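Local atomic coordinates of sister chromatid cohesion protein (Chaetomium thermophilum, PDB entry 5T8V), a protein that probably helps load cohesin onto chromatin, this chain being the C-terminal, HEAT-repeat part of the loader Scc2. Residues A[50-54]-A[89-95]; A[509-513]-A[596-600]; A[812-816]-A[853-857]; A[1068-1072]-A[1129-1133]; A[1375-1380]-A[1427-1432]. All coordinates share one frame; numbering follows the deposited sequence.

Contact 1 of 5, residues A[50-54]-A[89-95]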
# COMPACT_ATOMS: atom_id res chain seq x y z
N THR A 50 52.10 64.34 -18.36
CA THR A 50 53.20 63.44 -18.05
C THR A 50 52.83 61.97 -18.18
O THR A 50 53.72 61.15 -18.41
CB THR A 50 53.72 63.69 -16.62
OG1 THR A 50 54.92 62.95 -16.41
CG2 THR A 50 52.68 63.29 -15.57
N GLU A 51 51.55 61.62 -18.05
CA GLU A 51 51.08 60.25 -18.16
C GLU A 51 50.25 60.07 -19.42
O GLU A 51 49.66 61.01 -19.94
CB GLU A 51 50.25 59.86 -16.93
CG GLU A 51 51.08 59.46 -15.72
CD GLU A 51 50.22 59.10 -14.52
OE1 GLU A 51 50.54 59.53 -13.40
OE2 GLU A 51 49.21 58.39 -14.71
N ALA A 52 50.21 58.82 -19.90
CA ALA A 52 49.41 58.46 -21.06
C ALA A 52 49.39 56.94 -21.18
O ALA A 52 50.44 56.30 -21.26
CB ALA A 52 49.97 59.10 -22.33
N THR A 53 48.20 56.35 -21.20
CA THR A 53 48.05 54.91 -21.05
C THR A 53 47.78 54.25 -22.40
O THR A 53 47.67 54.91 -23.43
CB THR A 53 46.93 54.60 -20.06
OG1 THR A 53 45.69 55.15 -20.54
CG2 THR A 53 47.24 55.20 -18.69
N LEU A 54 47.69 52.92 -22.38
CA LEU A 54 47.36 52.15 -23.57
C LEU A 54 45.86 51.90 -23.61
O LEU A 54 45.24 51.62 -22.59
CB LEU A 54 48.12 50.82 -23.57
CG LEU A 54 49.65 50.91 -23.60
CD1 LEU A 54 50.27 49.54 -23.40
CD2 LEU A 54 50.14 51.52 -24.90
N LEU A 89 52.72 51.48 -17.46
CA LEU A 89 51.56 51.97 -18.19
C LEU A 89 50.28 51.35 -17.65
O LEU A 89 49.27 52.04 -17.44
CB LEU A 89 51.70 51.69 -19.68
CG LEU A 89 52.94 52.27 -20.37
CD1 LEU A 89 52.99 51.82 -21.82
CD2 LEU A 89 52.96 53.79 -20.28
N CYS A 90 50.30 50.03 -17.41
CA CYS A 90 49.16 49.37 -16.79
C CYS A 90 48.83 50.01 -15.45
O CYS A 90 47.67 50.30 -15.15
CB CYS A 90 49.44 47.88 -16.62
SG CYS A 90 49.58 46.95 -18.17
N ASP A 91 49.86 50.24 -14.62
CA ASP A 91 49.62 50.83 -13.31
C ASP A 91 49.02 52.22 -13.42
O ASP A 91 48.25 52.64 -12.55
CB ASP A 91 50.92 50.87 -12.50
CG ASP A 91 50.69 51.24 -11.05
OD1 ASP A 91 50.39 50.33 -10.24
OD2 ASP A 91 50.80 52.44 -10.72
N SER A 92 49.36 52.96 -14.48
CA SER A 92 48.75 54.26 -14.70
C SER A 92 47.28 54.12 -15.06
O SER A 92 46.42 54.80 -14.49
CB SER A 92 49.51 55.01 -15.80
OG SER A 92 50.86 55.23 -15.43
N ALA A 93 46.97 53.23 -16.00
CA ALA A 93 45.57 53.01 -16.37
C ALA A 93 44.75 52.55 -15.17
O ALA A 93 43.56 52.87 -15.08
CB ALA A 93 45.48 51.98 -17.50
N LEU A 94 45.36 51.81 -14.25
CA LEU A 94 44.63 51.33 -13.08
C LEU A 94 44.47 52.41 -12.02
O LEU A 94 43.41 52.53 -11.41
CB LEU A 94 45.33 50.10 -12.50
CG LEU A 94 45.13 48.83 -13.32
CD1 LEU A 94 46.20 47.79 -13.02
CD2 LEU A 94 43.75 48.28 -13.05
N ARG A 95 45.52 53.21 -11.80
CA ARG A 95 45.41 54.33 -10.87
C ARG A 95 44.40 55.36 -11.36
O ARG A 95 43.80 56.07 -10.56
CB ARG A 95 46.77 54.98 -10.66
CG ARG A 95 47.71 54.20 -9.75
CD ARG A 95 48.99 54.97 -9.44
NE ARG A 95 49.90 55.03 -10.58
CZ ARG A 95 49.92 56.00 -11.50
NH1 ARG A 95 49.06 57.01 -11.43
NH2 ARG A 95 50.79 55.94 -12.49
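Extended beyond CG and with chi1 at -81°, Glu51 sends its carboxylate to helix 81-96, where Arg95, its chain bent at chi3 (-73°), turns its guanidinium to meet it. The result is a salt bridge without a hydrogen bond, Glu51 OE1 lying 3.5 Å from Arg95 NH1. The carboxylate sits at the guanidinium's edge, yet the two planes stand 89° apart, which is not the coplanar pairing of a bidentate bridge. A firmer hold comes from within the helix, one turn back: Arg95 NE donates to Asp91 OD2 at 2.7 Å. Replacing Arg95 with an alanine would probably leave Glu51 and Asp91 without the cation they share. Further along, the strand is attached by methyl groups. Thr53 CG2 rests against the helix, 3.7 Å from Ser92 CB and 3.9 Å from Ala93 CB, and Leu54 CD1 meets Leu89 CD1 at 3.9 Å. Strand 52-54 crosses the helix nearly at right angles, pairs through Thr53 with Ile45 of strand 44-46, and reaches helix 9-36 through Leu54. The chemistry is thus divided along the strand: buried apolar packing fixes its far end, while a loosely oriented ionic pair joins the partly exposed approach to it.

Contact 2 of 5, residues A[509-513]-A[596-600]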
# COMPACT_ATOMS: atom_id res chain seq x y z
N PRO A 509 33.00 -0.25 -22.10
CA PRO A 509 32.19 0.96 -21.88
C PRO A 509 32.99 2.16 -21.39
O PRO A 509 32.72 3.29 -21.83
CB PRO A 509 31.15 0.50 -20.84
CG PRO A 509 31.78 -0.66 -20.16
CD PRO A 509 32.60 -1.35 -21.21
N TYR A 510 33.95 1.96 -20.49
CA TYR A 510 34.77 3.09 -20.03
C TYR A 510 35.46 3.76 -21.21
O TYR A 510 35.42 4.99 -21.35
CB TYR A 510 35.80 2.61 -19.01
CG TYR A 510 35.23 2.39 -17.63
CD1 TYR A 510 35.12 3.44 -16.73
CD2 TYR A 510 34.80 1.13 -17.22
CE1 TYR A 510 34.60 3.25 -15.47
CE2 TYR A 510 34.28 0.93 -15.96
CZ TYR A 510 34.19 1.99 -15.09
OH TYR A 510 33.67 1.79 -13.83
N ARG A 511 36.09 2.97 -22.08
CA ARG A 511 36.73 3.51 -23.27
C ARG A 511 35.76 4.34 -24.09
O ARG A 511 36.07 5.46 -24.49
CB ARG A 511 37.30 2.37 -24.11
CG ARG A 511 38.12 2.82 -25.31
CD ARG A 511 39.54 3.19 -24.92
NE ARG A 511 40.50 2.57 -25.82
CZ ARG A 511 40.99 3.14 -26.92
NH1 ARG A 511 40.62 4.36 -27.26
NH2 ARG A 511 41.85 2.48 -27.68
N ALA A 512 34.57 3.80 -24.37
CA ALA A 512 33.61 4.50 -25.22
C ALA A 512 33.18 5.81 -24.59
O ALA A 512 33.13 6.85 -25.26
CB ALA A 512 32.40 3.60 -25.49
N THR A 513 32.86 5.78 -23.29
CA THR A 513 32.45 7.01 -22.60
C THR A 513 33.55 8.06 -22.68
O THR A 513 33.29 9.23 -23.01
CB THR A 513 32.10 6.70 -21.15
OG1 THR A 513 31.11 5.66 -21.10
CG2 THR A 513 31.56 7.93 -20.45
N SER A 596 26.70 3.01 -22.77
CA SER A 596 27.93 2.61 -22.09
C SER A 596 27.92 3.06 -20.64
O SER A 596 28.05 2.25 -19.71
CB SER A 596 29.14 3.17 -22.82
OG SER A 596 29.21 2.66 -24.14
N TYR A 597 27.76 4.37 -20.42
CA TYR A 597 27.79 4.89 -19.06
C TYR A 597 26.68 4.29 -18.21
O TYR A 597 26.87 4.06 -17.02
CB TYR A 597 27.70 6.42 -19.08
CG TYR A 597 27.87 7.03 -17.72
CD1 TYR A 597 29.08 6.96 -17.05
CD2 TYR A 597 26.81 7.67 -17.09
CE1 TYR A 597 29.24 7.51 -15.79
CE2 TYR A 597 26.96 8.23 -15.84
CZ TYR A 597 28.18 8.14 -15.19
OH TYR A 597 28.33 8.70 -13.94
N SER A 598 25.51 4.03 -18.81
CA SER A 598 24.43 3.42 -18.05
C SER A 598 24.80 2.01 -17.61
O SER A 598 24.52 1.60 -16.48
CB SER A 598 23.15 3.40 -18.89
OG SER A 598 22.81 4.71 -19.33
N ILE A 599 25.43 1.24 -18.50
CA ILE A 599 25.93 -0.08 -18.12
C ILE A 599 26.90 0.04 -16.95
O ILE A 599 26.84 -0.73 -15.99
CB ILE A 599 26.58 -0.78 -19.33
CG1 ILE A 599 25.51 -1.16 -20.35
CG2 ILE A 599 27.33 -2.03 -18.91
CD1 ILE A 599 26.05 -1.35 -21.76
N ILE A 600 27.81 1.01 -17.02
CA ILE A 600 28.71 1.24 -15.90
C ILE A 600 27.92 1.52 -14.62
O ILE A 600 28.27 1.02 -13.54
CB ILE A 600 29.68 2.39 -16.23
CG1 ILE A 600 30.63 1.96 -17.35
CG2 ILE A 600 30.49 2.80 -14.99
CD1 ILE A 600 31.46 3.08 -17.92
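Ser596 opens the second segment with its CB against Pro509 and Thr513, 3.9 Å from Pro509 CB and 3.6 Å from Thr513 OG1. Its hydroxyl is engaged by its own helix, through a hydrogen bond with the backbone oxygen of Gln592, and OG merely touches the methyl of Ala512. Thr513 OG1 is likewise turned inward on its helix: it donates to Pro509 O over 3.0 Å from above the carbonyl plane, and the same oxygen receives Thr513 N. Next comes Tyr597, whose CB lies 4.0 Å from Thr513 OG1 while its ring is met obliquely by Thr513 CG2. Helices 509-520 and 590-602 pack at 137° here, and the local axes approach to 8.7 Å, the kind of close helix-on-helix packing from which a HEAT-repeat alpha-solenoid is built; helix 481-494 touches both partners, through Pro509 and Ser596. Ile600 ends the walk and uses every branch. CD1 stands over the centre of the Tyr510 ring in a CH-pi contact, 3.7 Å from the centroid and 6° off the normal. CG1 packs on Pro509 CB at 3.8 Å. With CG2 anti to the backbone N (chi1 -67° for CG1), that methyl reaches the phenolic end, 3.8 Å from Tyr510 CZ. A serine in place of Tyr510 would probably deprive Ile600 CD1 of the ring face beneath it and Trp540 of its stacking partner.

Contact 3 of 5, residues A[812-816]-A[853-857]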
# COMPACT_ATOMS: atom_id res chain seq x y z
N MET A 812 -37.11 -7.03 -17.95
CA MET A 812 -37.99 -8.19 -17.83
C MET A 812 -37.80 -9.15 -18.99
O MET A 812 -37.59 -10.35 -18.79
CB MET A 812 -39.45 -7.72 -17.75
CG MET A 812 -40.47 -8.83 -17.50
SD MET A 812 -40.51 -9.38 -15.79
CE MET A 812 -41.95 -10.45 -15.82
N GLU A 813 -37.86 -8.64 -20.22
CA GLU A 813 -37.78 -9.50 -21.39
C GLU A 813 -36.38 -10.04 -21.63
O GLU A 813 -36.22 -11.03 -22.35
CB GLU A 813 -38.28 -8.74 -22.62
CG GLU A 813 -39.80 -8.60 -22.65
CD GLU A 813 -40.28 -7.49 -23.56
OE1 GLU A 813 -39.78 -7.40 -24.70
OE2 GLU A 813 -41.15 -6.71 -23.14
N VAL A 814 -35.35 -9.43 -21.03
CA VAL A 814 -34.02 -10.03 -21.09
C VAL A 814 -33.98 -11.29 -20.23
O VAL A 814 -33.32 -12.27 -20.59
CB VAL A 814 -32.94 -9.01 -20.66
CG1 VAL A 814 -32.85 -8.89 -19.14
CG2 VAL A 814 -31.59 -9.38 -21.26
N CYS A 815 -34.68 -11.28 -19.10
CA CYS A 815 -34.84 -12.50 -18.32
C CYS A 815 -35.74 -13.49 -19.05
O CYS A 815 -35.52 -14.70 -18.98
CB CYS A 815 -35.41 -12.18 -16.94
SG CYS A 815 -34.29 -11.25 -15.86
N ARG A 816 -36.75 -12.98 -19.76
CA ARG A 816 -37.60 -13.87 -20.54
C ARG A 816 -36.79 -14.62 -21.59
O ARG A 816 -36.97 -15.83 -21.77
CB ARG A 816 -38.74 -13.08 -21.19
CG ARG A 816 -39.59 -13.91 -22.15
CD ARG A 816 -40.87 -13.19 -22.55
NE ARG A 816 -41.82 -13.11 -21.44
CZ ARG A 816 -42.19 -11.99 -20.81
NH1 ARG A 816 -41.70 -10.81 -21.18
NH2 ARG A 816 -43.06 -12.05 -19.81
N GLU A 853 -39.87 -15.18 -10.54
CA GLU A 853 -40.93 -14.59 -11.35
C GLU A 853 -41.37 -15.62 -12.38
O GLU A 853 -40.64 -15.87 -13.35
CB GLU A 853 -40.45 -13.31 -12.02
CG GLU A 853 -41.50 -12.63 -12.89
CD GLU A 853 -42.72 -12.19 -12.10
OE1 GLU A 853 -42.57 -11.88 -10.90
OE2 GLU A 853 -43.82 -12.16 -12.69
N ALA A 854 -42.55 -16.21 -12.18
CA ALA A 854 -43.06 -17.23 -13.09
C ALA A 854 -43.58 -16.66 -14.40
O ALA A 854 -43.73 -17.41 -15.37
CB ALA A 854 -44.17 -18.02 -12.41
N SER A 855 -43.86 -15.35 -14.45
CA SER A 855 -44.35 -14.73 -15.68
C SER A 855 -43.41 -14.97 -16.86
O SER A 855 -43.85 -14.90 -18.01
CB SER A 855 -44.53 -13.23 -15.47
OG SER A 855 -44.77 -12.57 -16.69
N LEU A 856 -42.13 -15.26 -16.60
CA LEU A 856 -41.16 -15.41 -17.67
C LEU A 856 -41.31 -16.72 -18.42
O LEU A 856 -40.75 -16.85 -19.52
CB LEU A 856 -39.74 -15.30 -17.09
CG LEU A 856 -39.44 -14.00 -16.34
CD1 LEU A 856 -38.29 -14.19 -15.37
CD2 LEU A 856 -39.13 -12.89 -17.32
N PHE A 857 -42.04 -17.68 -17.87
CA PHE A 857 -42.15 -19.01 -18.46
C PHE A 857 -43.41 -19.12 -19.31
O PHE A 857 -44.39 -18.41 -19.09
CB PHE A 857 -42.16 -20.08 -17.37
CG PHE A 857 -40.87 -20.19 -16.61
CD1 PHE A 857 -40.51 -19.23 -15.68
CD2 PHE A 857 -40.01 -21.26 -16.82
CE1 PHE A 857 -39.32 -19.32 -14.99
CE2 PHE A 857 -38.82 -21.36 -16.13
CZ PHE A 857 -38.47 -20.39 -15.21
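Arg816 and Leu856 bring their CA atoms within 4.8 Å where helix 808-824 meets the turn that follows helix 839-852, a turn closed by the backbone bond from Phe857 N to Ala854 O. Leu856 carries the contact. Both of its methyls touch Cys815 CB, CD2 at 3.8 Å, and CD2 also lies 3.9 Å from Arg816 CB, so that this methyl rests on the helix turn running from Met812 to Arg816. Met812 lies aslant across the leucine. Its CG is anti to the backbone N (chi1 -175°) and the chain bends at chi2, which carries the terminal methyl across to the turn: CE comes 4.0 Å from Leu856 CD2, 3.7 Å from Glu853 CG and 3.6 Å from Ser855 OG. The polar link is slight: Arg816 NH2 gives a weak hydrogen bond to Ser855 O, 3.5 Å long, the oxygen standing at the guanidinium edge. Leu801 of helix 791-801 touches both Met812 and Leu856, extending the apolar patch beyond the two segments. The contact lays the turn after helix 839-852 against helix 808-824, consistent with the helix-on-helix packing of a HEAT-repeat alpha-solenoid.

Contact 4 of 5, residues A[1068-1072]-A[1129-1133]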
# COMPACT_ATOMS: atom_id res chain seq x y z
N GLU A 1068 -37.82 -35.68 19.14
CA GLU A 1068 -38.07 -34.32 19.59
C GLU A 1068 -37.61 -33.29 18.57
O GLU A 1068 -38.10 -32.16 18.58
CB GLU A 1068 -37.40 -34.07 20.95
CG GLU A 1068 -35.89 -33.91 20.92
CD GLU A 1068 -35.30 -33.83 22.32
OE1 GLU A 1068 -36.07 -33.92 23.30
OE2 GLU A 1068 -34.07 -33.69 22.45
N THR A 1069 -36.69 -33.67 17.67
CA THR A 1069 -36.49 -32.90 16.45
C THR A 1069 -37.75 -32.90 15.61
O THR A 1069 -38.12 -31.87 15.03
CB THR A 1069 -35.32 -33.47 15.65
OG1 THR A 1069 -34.12 -33.43 16.43
CG2 THR A 1069 -35.10 -32.68 14.36
N MET A 1070 -38.44 -34.04 15.53
CA MET A 1070 -39.71 -34.10 14.81
C MET A 1070 -40.71 -33.07 15.33
O MET A 1070 -41.51 -32.54 14.56
CB MET A 1070 -40.30 -35.50 14.89
CG MET A 1070 -39.44 -36.59 14.24
SD MET A 1070 -39.28 -36.40 12.45
CE MET A 1070 -37.77 -35.45 12.31
N VAL A 1071 -40.68 -32.78 16.63
CA VAL A 1071 -41.59 -31.79 17.20
C VAL A 1071 -41.05 -30.38 16.98
O VAL A 1071 -41.79 -29.46 16.59
CB VAL A 1071 -41.81 -32.08 18.70
CG1 VAL A 1071 -42.77 -31.07 19.31
CG2 VAL A 1071 -42.31 -33.50 18.90
N LEU A 1072 -39.75 -30.18 17.23
CA LEU A 1072 -39.18 -28.84 17.12
C LEU A 1072 -39.30 -28.30 15.70
O LEU A 1072 -39.52 -27.10 15.51
CB LEU A 1072 -37.71 -28.86 17.56
CG LEU A 1072 -37.45 -29.06 19.05
CD1 LEU A 1072 -35.96 -29.24 19.31
CD2 LEU A 1072 -37.99 -27.90 19.87
N ILE A 1129 -38.26 -26.57 25.49
CA ILE A 1129 -37.48 -26.03 24.39
C ILE A 1129 -36.26 -25.29 24.93
O ILE A 1129 -35.16 -25.38 24.37
CB ILE A 1129 -38.34 -25.13 23.48
CG1 ILE A 1129 -39.66 -25.81 23.10
CG2 ILE A 1129 -37.57 -24.83 22.20
CD1 ILE A 1129 -40.67 -24.86 22.49
N THR A 1130 -36.44 -24.55 26.02
CA THR A 1130 -35.31 -23.91 26.68
C THR A 1130 -34.26 -24.94 27.09
O THR A 1130 -33.07 -24.78 26.81
CB THR A 1130 -35.79 -23.12 27.90
OG1 THR A 1130 -36.69 -22.09 27.49
CG2 THR A 1130 -34.61 -22.48 28.65
N ARG A 1131 -34.70 -26.01 27.76
CA ARG A 1131 -33.77 -27.06 28.16
C ARG A 1131 -32.95 -27.55 26.98
O ARG A 1131 -31.72 -27.64 27.05
CB ARG A 1131 -34.53 -28.22 28.80
CG ARG A 1131 -33.64 -29.39 29.23
CD ARG A 1131 -34.46 -30.58 29.70
NE ARG A 1131 -35.40 -31.03 28.67
CZ ARG A 1131 -35.06 -31.71 27.58
NH1 ARG A 1131 -33.79 -32.02 27.35
NH2 ARG A 1131 -35.99 -32.08 26.71
N ILE A 1132 -33.62 -27.89 25.87
CA ILE A 1132 -32.90 -28.38 24.70
C ILE A 1132 -31.93 -27.32 24.19
O ILE A 1132 -30.83 -27.64 23.73
CB ILE A 1132 -33.90 -28.81 23.60
CG1 ILE A 1132 -34.73 -30.00 24.08
CG2 ILE A 1132 -33.16 -29.16 22.31
CD1 ILE A 1132 -35.88 -30.36 23.16
N ALA A 1133 -32.32 -26.05 24.28
CA ALA A 1133 -31.48 -24.99 23.72
C ALA A 1133 -30.23 -24.74 24.55
O ALA A 1133 -29.19 -24.35 24.00
CB ALA A 1133 -32.29 -23.69 23.60
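Leu1072 and Ile1132 provide the apolar part of this contact, reaching toward each other tip to tip, with Leu1072 CD1 and Ile1132 CD1 4.0 Å apart. The other leucine methyl serves a second partner: Leu1072 CD2 lies 3.9 Å from Ile1129 CG2, the two side chains sliding past each other in opposite directions. Long side chains are needed, because the local axes of helices 1065-1086 and 1115-1133 come no nearer than 12.4 Å and cross at 114°. Phe1060 of helix 1050-1062 touches Ile1132 and Leu1143 of helix 1139-1154 touches Leu1072, so the patch belongs to a wider multi-helix interior. The charged part is weaker. Glu1068, with CG between its backbone N and carbonyl carbon (chi1 74°), extends its carboxylate over to the other helix, where Glu1068 OE1 forms a long salt bridge with Arg1131 NH2 at 3.9 Å. The oxygen is in the guanidinium plane, at its edge, and the planes of the two groups differ by 33°. The same carboxylate also leans on a methyl, Glu1068 CD lying 3.6 Å from Ile1132 CD1. The acid is thus buried beside hydrocarbon, with His1140 also touching it, and its charge may be only partly compensated by the long pair with Arg1131.

Contact 5 of 5, residues A[1375-1380]-A[1427-1432]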
# COMPACT_ATOMS: atom_id res chain seq x y z
N LEU A 1375 -5.75 -11.53 45.99
CA LEU A 1375 -4.51 -11.35 45.24
C LEU A 1375 -4.79 -11.25 43.75
O LEU A 1375 -4.14 -10.47 43.04
CB LEU A 1375 -3.55 -12.50 45.52
CG LEU A 1375 -2.86 -12.48 46.89
CD1 LEU A 1375 -3.42 -13.56 47.78
CD2 LEU A 1375 -1.36 -12.65 46.75
N ALA A 1376 -5.76 -12.01 43.25
CA ALA A 1376 -6.13 -11.92 41.84
C ALA A 1376 -6.77 -10.57 41.53
O ALA A 1376 -6.41 -9.90 40.55
CB ALA A 1376 -7.08 -13.06 41.47
N ILE A 1377 -7.72 -10.14 42.37
CA ILE A 1377 -8.34 -8.83 42.20
C ILE A 1377 -7.28 -7.75 42.09
O ILE A 1377 -7.26 -6.96 41.14
CB ILE A 1377 -9.31 -8.54 43.36
CG1 ILE A 1377 -10.49 -9.51 43.35
CG2 ILE A 1377 -9.84 -7.10 43.27
CD1 ILE A 1377 -11.33 -9.46 44.61
N TRP A 1378 -6.37 -7.70 43.07
CA TRP A 1378 -5.34 -6.67 43.07
C TRP A 1378 -4.40 -6.81 41.88
O TRP A 1378 -3.92 -5.81 41.35
CB TRP A 1378 -4.55 -6.71 44.37
CG TRP A 1378 -3.58 -5.57 44.49
CD1 TRP A 1378 -2.25 -5.59 44.18
CD2 TRP A 1378 -3.88 -4.24 44.93
NE1 TRP A 1378 -1.70 -4.35 44.41
CE2 TRP A 1378 -2.68 -3.51 44.88
CE3 TRP A 1378 -5.04 -3.60 45.38
CZ2 TRP A 1378 -2.60 -2.17 45.25
CZ3 TRP A 1378 -4.97 -2.27 45.74
CH2 TRP A 1378 -3.76 -1.57 45.68
N GLU A 1379 -4.13 -8.05 41.45
CA GLU A 1379 -3.30 -8.25 40.26
C GLU A 1379 -3.93 -7.57 39.05
O GLU A 1379 -3.29 -6.76 38.38
CB GLU A 1379 -3.11 -9.75 40.01
CG GLU A 1379 -2.22 -10.07 38.82
CD GLU A 1379 -0.79 -9.59 39.01
OE1 GLU A 1379 -0.39 -9.37 40.17
OE2 GLU A 1379 -0.07 -9.43 38.00
N VAL A 1380 -5.20 -7.89 38.77
CA VAL A 1380 -5.90 -7.23 37.67
C VAL A 1380 -5.93 -5.72 37.88
O VAL A 1380 -5.84 -4.94 36.93
CB VAL A 1380 -7.31 -7.81 37.51
CG1 VAL A 1380 -8.10 -7.04 36.45
CG2 VAL A 1380 -7.24 -9.28 37.13
N GLU A 1427 0.26 -14.77 35.53
CA GLU A 1427 0.32 -14.54 36.97
C GLU A 1427 -1.01 -14.89 37.63
O GLU A 1427 -1.02 -15.44 38.74
CB GLU A 1427 0.70 -13.08 37.26
CG GLU A 1427 0.91 -12.78 38.73
CD GLU A 1427 2.05 -13.58 39.34
OE1 GLU A 1427 2.84 -14.17 38.57
OE2 GLU A 1427 2.16 -13.61 40.58
N ILE A 1428 -2.13 -14.58 36.98
CA ILE A 1428 -3.43 -14.97 37.51
C ILE A 1428 -3.49 -16.48 37.68
O ILE A 1428 -3.95 -16.99 38.71
CB ILE A 1428 -4.56 -14.45 36.60
CG1 ILE A 1428 -4.75 -12.95 36.80
CG2 ILE A 1428 -5.88 -15.19 36.89
CD1 ILE A 1428 -5.66 -12.30 35.78
N ASN A 1429 -3.03 -17.22 36.67
CA ASN A 1429 -3.00 -18.68 36.79
C ASN A 1429 -2.13 -19.10 37.97
O ASN A 1429 -2.52 -19.95 38.78
CB ASN A 1429 -2.49 -19.31 35.50
CG ASN A 1429 -2.49 -20.83 35.55
OD1 ASN A 1429 -3.37 -21.44 36.15
ND2 ASN A 1429 -1.49 -21.44 34.94
N ASN A 1430 -0.93 -18.52 38.09
CA ASN A 1430 -0.05 -18.83 39.20
C ASN A 1430 -0.77 -18.67 40.53
O ASN A 1430 -0.75 -19.57 41.38
CB ASN A 1430 1.19 -17.94 39.15
CG ASN A 1430 1.98 -18.10 37.87
OD1 ASN A 1430 1.53 -18.77 36.93
ND2 ASN A 1430 3.16 -17.49 37.81
N ILE A 1431 -1.41 -17.52 40.74
CA ILE A 1431 -2.18 -17.30 41.96
C ILE A 1431 -3.24 -18.38 42.11
O ILE A 1431 -3.46 -18.89 43.22
CB ILE A 1431 -2.81 -15.89 41.94
CG1 ILE A 1431 -1.72 -14.81 41.86
CG2 ILE A 1431 -3.67 -15.67 43.19
CD1 ILE A 1431 -2.23 -13.47 41.37
N MET A 1432 -3.89 -18.75 41.01
CA MET A 1432 -4.96 -19.74 41.03
C MET A 1432 -4.46 -21.17 41.06
O MET A 1432 -5.25 -22.10 40.89
CB MET A 1432 -5.86 -19.53 39.81
CG MET A 1432 -6.61 -18.21 39.81
SD MET A 1432 -7.88 -18.13 41.08
CE MET A 1432 -8.35 -16.40 40.99
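Glu1379 and Glu1427 cross at about a right angle where helices 1364-1387 and 1422-1431 run side by side, antiparallel at 170°. Each has CG anti to its backbone N and bends at chi2, and the carboxylate of the first is laid against the aliphatic stem of the second: Glu1379 OE2 lies 3.6 Å from Glu1427 CG. The carboxylate planes are 54° apart, and the charged atoms keep some distance, Glu1379 OE1 being 5.0 Å from Glu1427 OE2. Ile1431 occupies the space one turn on. Its two branches divide the work, CG2 meeting Leu1375 CB at 3.9 Å and CD1 facing both Leu1375 O and Glu1379 CB, 4.1 Å from the latter. On the more buried flank, Ile1428 CD1 crosses Val1380 CG2 obliquely at 3.7 Å. Met1432, the first residue beyond the helical run, is bent at chi2 and sets CE 3.6 Å from Ala1376 CB. Ile1280 of helix 1271-1284 touches both Val1380 and Ile1428, backing this flank. With no hydrogen bond or salt bridge between the segments, cohesion here rests on hydrocarbon; the two acids, if both ionised, would probably repel mildly, and what they add is contact through their aliphatic stems.

Overall arrangement
All five contacts follow one another along the chain without sharing a helix or strand, and they sample a long, curved solenoid: contacts 1 and 4 have centres about 126 Å apart, whereas contacts 4 and 5 are about 41 Å apart. Contacts 1, 2 and 4 are buried; contacts 3 and 5 are partly buried. Contact 1 alone sets a strand against a helix, contact 3 a turn against a helix, and the remaining three pair helices. Burial does not by itself dictate chemistry: contact 2 relies on an aromatic face and contact 5 on aliphatic branches, while ionic pairs accompany apolar packing in contacts 1 and 4, and contact 3 adds only a weak hydrogen bond.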